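Local coordinates for protein glutathione S-transferase (Natrialba magadii ATCC 43099, PDB 6GZF) that probably acts as a Xi-class glutathione transferase, of the glutathionyl-hydroquinone reductase type, in a haloalkaliphilic archaeon, at residues L11-W16 with D127-V132; D95-T100 with D115-L120; Y121-P126 with E141-V146. All coordinates share one frame; numbering follows the deposited sequence.

Interaction 1 of 3, residues L11-W16 with D127-V132; sequences LVDGEW and DVTCRV
L11 and C130 join the two segments through a pair of backbone hydrogen bonds. The one from L11 N to C130 O is 3.0 Å long and close to straight, at 170°; the return bond, from C130 N to L11 O, is more bent at 138°. At D13, two residues past L11, the partner is the hydroxyl of T129: its OG1 accepts from D13 N at 2.8 Å, and chi1 of -64° puts OG1 anti to the carbonyl carbon, on the side where D13 N lies. A valine in place of T129 would probably leave D13 N without that acceptor and set the tip of the hairpin less firmly against the loop. G14 N closes the polar row on V128 O at 3.0 Å. Segment 11-16 holds the tip of a beta-hairpin made by strands 10-12 and 15-17, with a two-residue turn at D13 and G14, both at positive phi. It lies against the loop from helix 117-124 to strand 136-139 of the thioredoxin-like domain, which carries R131 and V132 of the predicted glutathione site. Apolar contacts lie on one side of the polar row: L11 CD2 meets V128 CG1 at 3.7 Å, and W16 CZ3 meets V132 CG2 at 3.6 Å. Further out, W16 NE1 is bonded to E94 O and its ring makes a cation-pi contact with R118, while R131 forms a salt bridge with E31.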
loop_
_atom_site.group_PDB
_atom_site.type_symbol
_atom_site.label_atom_id
_atom_site.label_comp_id
_atom_site.label_asym_id
_atom_site.label_seq_id
_atom_site.Cartn_x
_atom_site.Cartn_y
_atom_site.Cartn_z
ATOM N N LEU A 11 -17.469 21.196 -13.059
ATOM C CA LEU A 11 -18.227 22.036 -13.971
ATOM C C LEU A 11 -18.944 23.101 -13.146
ATOM O O LEU A 11 -19.703 22.773 -12.239
ATOM C CB LEU A 11 -19.221 21.195 -14.775
ATOM C CG LEU A 11 -19.476 21.547 -16.243
ATOM C CD1 LEU A 11 -18.178 21.605 -17.024
ATOM C CD2 LEU A 11 -20.416 20.528 -16.867
ATOM N N VAL A 12 -18.688 24.371 -13.442
ATOM C CA VAL A 12 -19.284 25.460 -12.671
ATOM C C VAL A 12 -20.085 26.401 -13.564
ATOM O O VAL A 12 -19.517 27.106 -14.399
ATOM C CB VAL A 12 -18.213 26.272 -11.916
ATOM C CG1 VAL A 12 -18.856 27.420 -11.154
ATOM C CG2 VAL A 12 -17.432 25.372 -10.971
ATOM N N ASP A 13 -21.403 26.406 -13.371
ATOM C CA ASP A 13 -22.322 27.179 -14.204
ATOM C C ASP A 13 -22.109 26.872 -15.684
ATOM O O ASP A 13 -22.158 27.766 -16.528
ATOM C CB ASP A 13 -22.166 28.681 -13.942
ATOM C CG ASP A 13 -22.613 29.079 -12.547
ATOM O OD1 ASP A 13 -23.433 28.347 -11.952
ATOM O OD2 ASP A 13 -22.148 30.127 -12.048
ATOM N N GLY A 14 -21.865 25.600 -15.986
ATOM C CA GLY A 14 -21.659 25.158 -17.352
ATOM C C GLY A 14 -20.245 25.385 -17.853
ATOM O O GLY A 14 -19.991 25.323 -19.056
ATOM N N GLU A 15 -19.322 25.642 -16.932
ATOM C CA GLU A 15 -17.939 25.928 -17.301
ATOM C C GLU A 15 -16.951 24.965 -16.649
ATOM O O GLU A 15 -16.967 24.766 -15.434
ATOM C CB GLU A 15 -17.578 27.368 -16.931
ATOM C CG GLU A 15 -18.374 28.420 -17.684
ATOM C CD GLU A 15 -17.999 28.492 -19.151
ATOM O OE1 GLU A 15 -16.809 28.288 -19.473
ATOM O OE2 GLU A 15 -18.894 28.752 -19.984
ATOM N N TRP A 16 -16.087 24.377 -17.472
ATOM C CA TRP A 16 -15.061 23.458 -16.992
ATOM C C TRP A 16 -13.946 24.221 -16.286
ATOM O O TRP A 16 -13.393 25.176 -16.834
ATOM C CB TRP A 16 -14.503 22.639 -18.158
ATOM C CG TRP A 16 -13.618 21.491 -17.759
ATOM C CD1 TRP A 16 -12.299 21.327 -18.072
ATOM C CD2 TRP A 16 -13.989 20.342 -16.983
ATOM N NE1 TRP A 16 -11.827 20.152 -17.540
ATOM C CE2 TRP A 16 -12.845 19.529 -16.866
ATOM C CE3 TRP A 16 -15.178 19.925 -16.376
ATOM C CZ2 TRP A 16 -12.854 18.322 -16.168
ATOM C CZ3 TRP A 16 -15.184 18.728 -15.683
ATOM C CH2 TRP A 16 -14.031 17.941 -15.583
ATOM N N ASP A 127 -26.156 24.942 -17.694
ATOM C CA ASP A 127 -25.674 25.809 -16.623
ATOM C C ASP A 127 -25.366 25.014 -15.354
ATOM O O ASP A 127 -25.301 25.572 -14.258
ATOM C CB ASP A 127 -26.705 26.904 -16.328
ATOM C CG ASP A 127 -26.131 28.048 -15.512
ATOM O OD1 ASP A 127 -25.026 28.523 -15.846
ATOM O OD2 ASP A 127 -26.784 28.467 -14.532
ATOM N N VAL A 128 -25.163 23.710 -15.510
ATOM C CA VAL A 128 -25.019 22.818 -14.363
ATOM C C VAL A 128 -23.730 23.073 -13.577
ATOM O O VAL A 128 -22.691 23.416 -14.145
ATOM C CB VAL A 128 -25.069 21.331 -14.804
ATOM C CG1 VAL A 128 -23.826 20.951 -15.599
ATOM C CG2 VAL A 128 -25.248 20.414 -13.604
ATOM N N THR A 129 -23.821 22.930 -12.258
ATOM C CA THR A 129 -22.651 22.972 -11.392
ATOM C C THR A 129 -22.535 21.644 -10.650
ATOM O O THR A 129 -23.267 21.394 -9.693
ATOM C CB THR A 129 -22.719 24.135 -10.384
ATOM O OG1 THR A 129 -22.707 25.382 -11.091
ATOM C CG2 THR A 129 -21.530 24.091 -9.436
ATOM N N CYS A 130 -21.621 20.790 -11.102
ATOM C CA CYS A 130 -21.523 19.435 -10.570
ATOM C C CYS A 130 -20.171 18.791 -10.841
ATOM O O CYS A 130 -19.262 19.421 -11.380
ATOM C CB CYS A 130 -22.620 18.556 -11.169
ATOM S SG CYS A 130 -22.444 18.289 -12.949
ATOM N N ARG A 131 -20.056 17.524 -10.457
ATOM C CA ARG A 131 -18.904 16.704 -10.806
ATOM C C ARG A 131 -19.261 15.829 -12.004
ATOM O O ARG A 131 -20.355 15.266 -12.065
ATOM C CB ARG A 131 -18.470 15.833 -9.625
ATOM C CG ARG A 131 -18.088 16.598 -8.366
ATOM C CD ARG A 131 -16.608 16.950 -8.347
ATOM N NE ARG A 131 -16.175 17.398 -7.025
ATOM C CZ ARG A 131 -14.982 17.923 -6.765
ATOM N NH1 ARG A 131 -14.091 18.069 -7.736
ATOM N NH2 ARG A 131 -14.679 18.301 -5.530
ATOM N N VAL A 132 -18.345 15.727 -12.960
ATOM C CA VAL A 132 -18.551 14.853 -14.110
ATOM C C VAL A 132 -18.106 13.440 -13.754
ATOM O O VAL A 132 -16.916 13.128 -13.786
ATOM C CB VAL A 132 -17.784 15.351 -15.351
ATOM C CG1 VAL A 132 -18.053 14.442 -16.543
ATOM C CG2 VAL A 132 -18.178 16.781 -15.672
#

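Interaction 2 of 3, residues D95-T100 with D115-L120; sequences DGWQFT and DYLREL
W97 O is gripped from two directions: L117 N donates to it at 2.8 Å in a nearly straight bond (175°), and a water donates to it at 2.7 Å. The same water donates to D95 O and accepts from R118 N, so it ties the loop to the first turn of helix 117-124. A second backbone bond, F99 N to D115 O, lies on the other side of the bridged pair Q98 and Y116. The Y116 ring sits between two aspartates. D95 CB lies over one face, 3.7 Å from the ring centroid, and D115 CB covers the opposite face, both offset toward the rim. Q98 CB comes to the ring edge at Y116 CD1, 3.4 Å away, and the Q98 amide, whose NE2 is bonded to D89, is turned nearly coplanar with the ring. R118 stretches across D95, its chain extended from CG to NE; NE makes a weak bond to D95 O, and R118 NH2 makes a weak hydrogen bond, part of a salt bridge, to D95 OD1 at 3.3 Å. On the apolar side, W97 CB packs on L117 CB, and F99 CZ touches L117 CD1 at 3.9 Å. The straight bonds across the contact are backbone ones and the R118-D95 pair is weakly bonded, so the charge probably adds to, rather than sets, the placing of the loop that carries W97, a predicted glutathione-binding residue.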
loop_
_atom_site.group_PDB
_atom_site.type_symbol
_atom_site.label_atom_id
_atom_site.label_comp_id
_atom_site.label_asym_id
_atom_site.label_seq_id
_atom_site.Cartn_x
_atom_site.Cartn_y
_atom_site.Cartn_z
ATOM N N ASP A 95 -9.408 16.950 -18.500
ATOM C CA ASP A 95 -10.713 17.045 -19.146
ATOM C C ASP A 95 -11.736 16.084 -18.544
ATOM O O ASP A 95 -12.867 15.997 -19.019
ATOM C CB ASP A 95 -10.578 16.783 -20.647
ATOM C CG ASP A 95 -9.717 17.818 -21.345
ATOM O OD1 ASP A 95 -9.832 19.015 -21.006
ATOM O OD2 ASP A 95 -8.929 17.434 -22.234
ATOM N N GLY A 96 -11.338 15.367 -17.497
ATOM C CA GLY A 96 -12.221 14.411 -16.852
ATOM C C GLY A 96 -12.383 13.142 -17.665
ATOM O O GLY A 96 -11.520 12.810 -18.477
ATOM N N TRP A 97 -13.487 12.431 -17.442
ATOM C CA TRP A 97 -13.782 11.209 -18.188
ATOM C C TRP A 97 -13.786 11.475 -19.690
ATOM O O TRP A 97 -14.505 12.350 -20.169
ATOM C CB TRP A 97 -15.134 10.625 -17.766
ATOM C CG TRP A 97 -15.179 10.060 -16.375
ATOM C CD1 TRP A 97 -15.968 10.487 -15.345
ATOM C CD2 TRP A 97 -14.421 8.954 -15.865
ATOM N NE1 TRP A 97 -15.744 9.721 -14.227
ATOM C CE2 TRP A 97 -14.798 8.774 -14.519
ATOM C CE3 TRP A 97 -13.457 8.104 -16.416
ATOM C CZ2 TRP A 97 -14.245 7.778 -13.716
ATOM C CZ3 TRP A 97 -12.910 7.114 -15.616
ATOM C CH2 TRP A 97 -13.306 6.960 -14.281
ATOM N N GLN A 98 -12.980 10.719 -20.428
ATOM C CA GLN A 98 -12.880 10.905 -21.870
ATOM C C GLN A 98 -13.181 9.619 -22.631
ATOM O O GLN A 98 -13.164 8.527 -22.061
ATOM C CB GLN A 98 -11.489 11.417 -22.249
ATOM C CG GLN A 98 -10.371 10.413 -22.040
ATOM C CD GLN A 98 -9.012 10.970 -22.416
ATOM O OE1 GLN A 98 -8.887 12.143 -22.773
ATOM N NE2 GLN A 98 -7.986 10.131 -22.341
ATOM N N PHE A 99 -13.458 9.759 -23.923
ATOM C CA PHE A 99 -13.733 8.611 -24.776
ATOM C C PHE A 99 -12.541 8.299 -25.674
ATOM O O PHE A 99 -12.088 9.149 -26.441
ATOM C CB PHE A 99 -14.984 8.857 -25.623
ATOM C CG PHE A 99 -16.253 8.929 -24.822
ATOM C CD1 PHE A 99 -16.672 10.127 -24.267
ATOM C CD2 PHE A 99 -17.026 7.797 -24.622
ATOM C CE1 PHE A 99 -17.837 10.194 -23.529
ATOM C CE2 PHE A 99 -18.192 7.859 -23.887
ATOM C CZ PHE A 99 -18.599 9.059 -23.340
ATOM N N THR A 100 -12.035 7.075 -25.564
ATOM C CA THR A 100 -10.899 6.629 -26.362
ATOM C C THR A 100 -11.193 5.249 -26.946
ATOM O O THR A 100 -10.761 4.233 -26.402
ATOM C CB THR A 100 -9.608 6.580 -25.523
ATOM O OG1 THR A 100 -9.501 7.775 -24.740
ATOM C CG2 THR A 100 -8.389 6.454 -26.423
ATOM N N ASP A 115 -16.052 13.881 -27.290
ATOM C CA ASP A 115 -14.689 13.595 -26.865
ATOM C C ASP A 115 -14.643 13.314 -25.369
ATOM O O ASP A 115 -13.953 12.400 -24.918
ATOM C CB ASP A 115 -13.760 14.760 -27.210
ATOM C CG ASP A 115 -13.667 15.011 -28.701
ATOM O OD1 ASP A 115 -13.593 14.027 -29.469
ATOM O OD2 ASP A 115 -13.668 16.193 -29.106
ATOM N N TYR A 116 -15.392 14.100 -24.603
ATOM C CA TYR A 116 -15.367 13.994 -23.150
ATOM C C TYR A 116 -16.772 13.894 -22.566
ATOM O O TYR A 116 -17.746 14.328 -23.180
ATOM C CB TYR A 116 -14.631 15.191 -22.550
ATOM C CG TYR A 116 -13.306 15.472 -23.221
ATOM C CD1 TYR A 116 -12.194 14.689 -22.952
ATOM C CD2 TYR A 116 -13.169 16.516 -24.126
ATOM C CE1 TYR A 116 -10.982 14.934 -23.564
ATOM C CE2 TYR A 116 -11.958 16.771 -24.743
ATOM C CZ TYR A 116 -10.868 15.977 -24.457
ATOM O OH TYR A 116 -9.660 16.224 -25.067
ATOM N N LEU A 117 -16.863 13.320 -21.370
ATOM C CA LEU A 117 -18.146 13.113 -20.707
ATOM C C LEU A 117 -18.780 14.430 -20.273
ATOM O O LEU A 117 -20.000 14.521 -20.127
ATOM C CB LEU A 117 -17.973 12.194 -19.495
ATOM C CG LEU A 117 -19.233 11.517 -18.953
ATOM C CD1 LEU A 117 -19.696 10.415 -19.892
ATOM C CD2 LEU A 117 -18.991 10.969 -17.552
ATOM N N ARG A 118 -17.950 15.447 -20.068
ATOM C CA ARG A 118 -18.435 16.745 -19.612
ATOM C C ARG A 118 -19.298 17.427 -20.670
ATOM O O ARG A 118 -20.152 18.250 -20.346
ATOM C CB ARG A 118 -17.264 17.647 -19.215
ATOM C CG ARG A 118 -16.156 17.758 -20.251
ATOM C CD ARG A 118 -14.946 18.464 -19.658
ATOM N NE ARG A 118 -13.882 18.693 -20.632
ATOM C CZ ARG A 118 -13.756 19.799 -21.358
ATOM N NH1 ARG A 118 -14.633 20.785 -21.224
ATOM N NH2 ARG A 118 -12.753 19.920 -22.217
ATOM N N GLU A 119 -19.075 17.075 -21.933
ATOM C CA GLU A 119 -19.884 17.601 -23.027
ATOM C C GLU A 119 -21.324 17.110 -22.918
ATOM O O GLU A 119 -22.265 17.837 -23.235
ATOM C CB GLU A 119 -19.293 17.197 -24.379
ATOM C CG GLU A 119 -17.908 17.756 -24.650
ATOM C CD GLU A 119 -17.319 17.243 -25.950
ATOM O OE1 GLU A 119 -17.908 17.513 -27.018
ATOM O OE2 GLU A 119 -16.268 16.569 -25.902
ATOM N N LEU A 120 -21.484 15.871 -22.465
ATOM C CA LEU A 120 -22.802 15.263 -22.322
ATOM C C LEU A 120 -23.617 15.940 -21.224
ATOM O O LEU A 120 -24.819 16.161 -21.382
ATOM C CB LEU A 120 -22.666 13.768 -22.034
ATOM C CG LEU A 120 -22.333 12.900 -23.248
ATOM C CD1 LEU A 120 -21.802 11.549 -22.808
ATOM C CD2 LEU A 120 -23.558 12.736 -24.135
HETATM O O HOH W 1 -15.514 14.666 -19.281
#

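Interaction 3 of 3, residues Y121-P126 with E141-V146; sequences YVRAAP and EEDTIV
The last turn of helix 117-124 comes down beside the start of strand 144-147, with the CA atoms of A124 and T144 4.5 Å apart and no backbone-to-backbone bond between the two segments; side chains make the contact. A124 stands at the closest part: its CB points toward the strand, meets T144 OG1 at 3.4 Å and I145 CG1 at 3.6 Å, and also rests on I145 N. I145 reaches past it to the tyrosine. Its CG1 is anti to the carbonyl carbon (chi1 -57°) and the chain runs on extended, bringing CD1 over one face of the Y121 ring in a CH-pi contact, 4.0 Å from the centroid and 17° off the ring normal. The methyl is offset toward the rim and lies nearest to Y121 CD2, at 3.8 Å. The hydroxyl of Y121 is bonded to T133 O, anchoring the ring's far end. At the exposed margin R123 CD comes to 3.5 Å from D143 OD2; the chain then bends at chi3, and NE stays 4.0 Å from that oxygen, a long salt bridge, while D143 OD1 has a firmer partner in H112 NE2. D143 and T144 are together opposed to D139 as a G1 beta bulge. The helix precedes the antiparallel pair 136-139 and 144-147, the latter an outermost strand of the four-stranded mixed sheet, as in the thioredoxin-like N-terminal domain of glutathione transferases.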
loop_
_atom_site.group_PDB
_atom_site.type_symbol
_atom_site.label_atom_id
_atom_site.label_comp_id
_atom_site.label_asym_id
_atom_site.label_seq_id
_atom_site.Cartn_x
_atom_site.Cartn_y
_atom_site.Cartn_z
ATOM N N TYR A 121 -22.958 16.262 -20.115
ATOM C CA TYR A 121 -23.596 16.992 -19.023
ATOM C C TYR A 121 -24.089 18.357 -19.492
ATOM O O TYR A 121 -25.238 18.731 -19.251
ATOM C CB TYR A 121 -22.629 17.171 -17.850
ATOM C CG TYR A 121 -22.478 15.955 -16.961
ATOM C CD1 TYR A 121 -21.742 14.852 -17.373
ATOM C CD2 TYR A 121 -23.059 15.921 -15.699
ATOM C CE1 TYR A 121 -21.600 13.743 -16.557
ATOM C CE2 TYR A 121 -22.921 14.818 -14.876
ATOM C CZ TYR A 121 -22.191 13.733 -15.309
ATOM O OH TYR A 121 -22.051 12.636 -14.492
ATOM N N VAL A 122 -23.205 19.093 -20.162
ATOM C CA VAL A 122 -23.506 20.437 -20.647
ATOM C C VAL A 122 -24.706 20.441 -21.594
ATOM O O VAL A 122 -25.542 21.344 -21.542
ATOM C CB VAL A 122 -22.283 21.059 -21.360
ATOM C CG1 VAL A 122 -22.656 22.367 -22.043
ATOM C CG2 VAL A 122 -21.151 21.282 -20.371
ATOM N N ARG A 123 -24.796 19.428 -22.449
ATOM C CA ARG A 123 -25.938 19.308 -23.348
ATOM C C ARG A 123 -27.229 19.085 -22.564
ATOM O O ARG A 123 -28.283 19.608 -22.923
ATOM C CB ARG A 123 -25.729 18.166 -24.344
ATOM C CG ARG A 123 -26.891 17.984 -25.309
ATOM C CD ARG A 123 -26.692 16.787 -26.218
ATOM N NE ARG A 123 -26.235 17.171 -27.551
ATOM C CZ ARG A 123 -24.959 17.302 -27.899
ATOM N NH1 ARG A 123 -24.000 17.078 -27.011
ATOM N NH2 ARG A 123 -24.641 17.653 -29.137
ATOM N N ALA A 124 -27.134 18.313 -21.485
ATOM C CA ALA A 124 -28.297 17.992 -20.666
ATOM C C ALA A 124 -28.669 19.143 -19.737
ATOM O O ALA A 124 -29.847 19.372 -19.460
ATOM C CB ALA A 124 -28.040 16.727 -19.863
ATOM N N ALA A 125 -27.661 19.862 -19.253
ATOM C CA ALA A 125 -27.886 20.992 -18.359
ATOM C C ALA A 125 -26.828 22.072 -18.574
ATOM O O ALA A 125 -25.799 22.080 -17.899
ATOM C CB ALA A 125 -27.892 20.530 -16.912
ATOM N N PRO A 126 -27.090 22.993 -19.516
ATOM C CA PRO A 126 -26.167 24.040 -19.979
ATOM C C PRO A 126 -25.559 24.919 -18.881
ATOM O O PRO A 126 -24.545 25.568 -19.132
ATOM C CB PRO A 126 -27.043 24.895 -20.912
ATOM C CG PRO A 126 -28.456 24.439 -20.685
ATOM C CD PRO A 126 -28.359 23.019 -20.259
ATOM N N GLU A 141 -34.566 9.835 -26.098
ATOM C CA GLU A 141 -35.774 10.490 -26.588
ATOM C C GLU A 141 -35.819 11.958 -26.172
ATOM O O GLU A 141 -36.004 12.841 -27.010
ATOM C CB GLU A 141 -37.022 9.761 -26.088
ATOM C CG GLU A 141 -38.311 10.229 -26.743
ATOM C CD GLU A 141 -38.791 9.283 -27.830
ATOM O OE1 GLU A 141 -38.832 8.059 -27.580
ATOM O OE2 GLU A 141 -39.122 9.761 -28.935
ATOM N N GLU A 142 -35.647 12.217 -24.879
ATOM C CA GLU A 142 -35.619 13.586 -24.375
ATOM C C GLU A 142 -34.225 14.189 -24.505
ATOM O O GLU A 142 -34.037 15.387 -24.288
ATOM C CB GLU A 142 -36.076 13.642 -22.916
ATOM C CG GLU A 142 -37.526 14.058 -22.733
ATOM C CD GLU A 142 -37.822 14.529 -21.321
ATOM O OE1 GLU A 142 -36.986 15.264 -20.753
ATOM O OE2 GLU A 142 -38.889 14.164 -20.782
ATOM N N ASP A 143 -33.257 13.345 -24.857
ATOM C CA ASP A 143 -31.870 13.762 -25.060
ATOM C C ASP A 143 -31.311 14.468 -23.827
ATOM O O ASP A 143 -30.901 15.627 -23.895
ATOM C CB ASP A 143 -31.758 14.670 -26.289
ATOM C CG ASP A 143 -30.327 14.841 -26.759
ATOM O OD1 ASP A 143 -29.551 13.866 -26.669
ATOM O OD2 ASP A 143 -29.980 15.948 -27.223
ATOM N N THR A 144 -31.297 13.759 -22.701
ATOM C CA THR A 144 -30.824 14.326 -21.442
ATOM C C THR A 144 -30.473 13.237 -20.430
ATOM O O THR A 144 -30.729 12.055 -20.661
ATOM C CB THR A 144 -31.874 15.266 -20.819
ATOM O OG1 THR A 144 -31.321 15.910 -19.663
ATOM C CG2 THR A 144 -33.118 14.487 -20.419
ATOM N N ILE A 145 -29.887 13.644 -19.308
ATOM C CA ILE A 145 -29.528 12.710 -18.248
ATOM C C ILE A 145 -30.730 12.367 -17.377
ATOM O O ILE A 145 -31.318 13.246 -16.746
ATOM C CB ILE A 145 -28.412 13.271 -17.343
ATOM C CG1 ILE A 145 -27.175 13.629 -18.166
ATOM C CG2 ILE A 145 -28.057 12.270 -16.256
ATOM C CD1 ILE A 145 -26.076 14.288 -17.358
ATOM N N VAL A 146 -31.094 11.089 -17.343
ATOM C CA VAL A 146 -32.174 10.635 -16.475
ATOM C C VAL A 146 -31.692 10.568 -15.031
ATOM O O VAL A 146 -32.153 11.325 -14.177
ATOM C CB VAL A 146 -32.718 9.254 -16.898
ATOM C CG1 VAL A 146 -33.641 8.689 -15.826
ATOM C CG2 VAL A 146 -33.443 9.356 -18.224
#

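Helix 117-124 and its flanks connect the three contacts. Interaction 2 holds its start, interaction 3 its end, and the loop that follows carries the second segment of interaction 1; their centres lie 13 to 14 Å apart. Along the chain, interaction 2 is nested within the loop closed by interaction 1, interactions 1 and 3 interleave, and interactions 2 and 3 follow in series, their segments adjoining within the helix. Interactions 1 and 2 touch where V132 meets W97 and where W16 packs on R118 and D95; interactions 1 and 3 meet where Y121 packs on V132 and C130 and V122 on L11. The N-terminal hairpin is thereby fastened to the thioredoxin-like domain beside its predicted glutathione site.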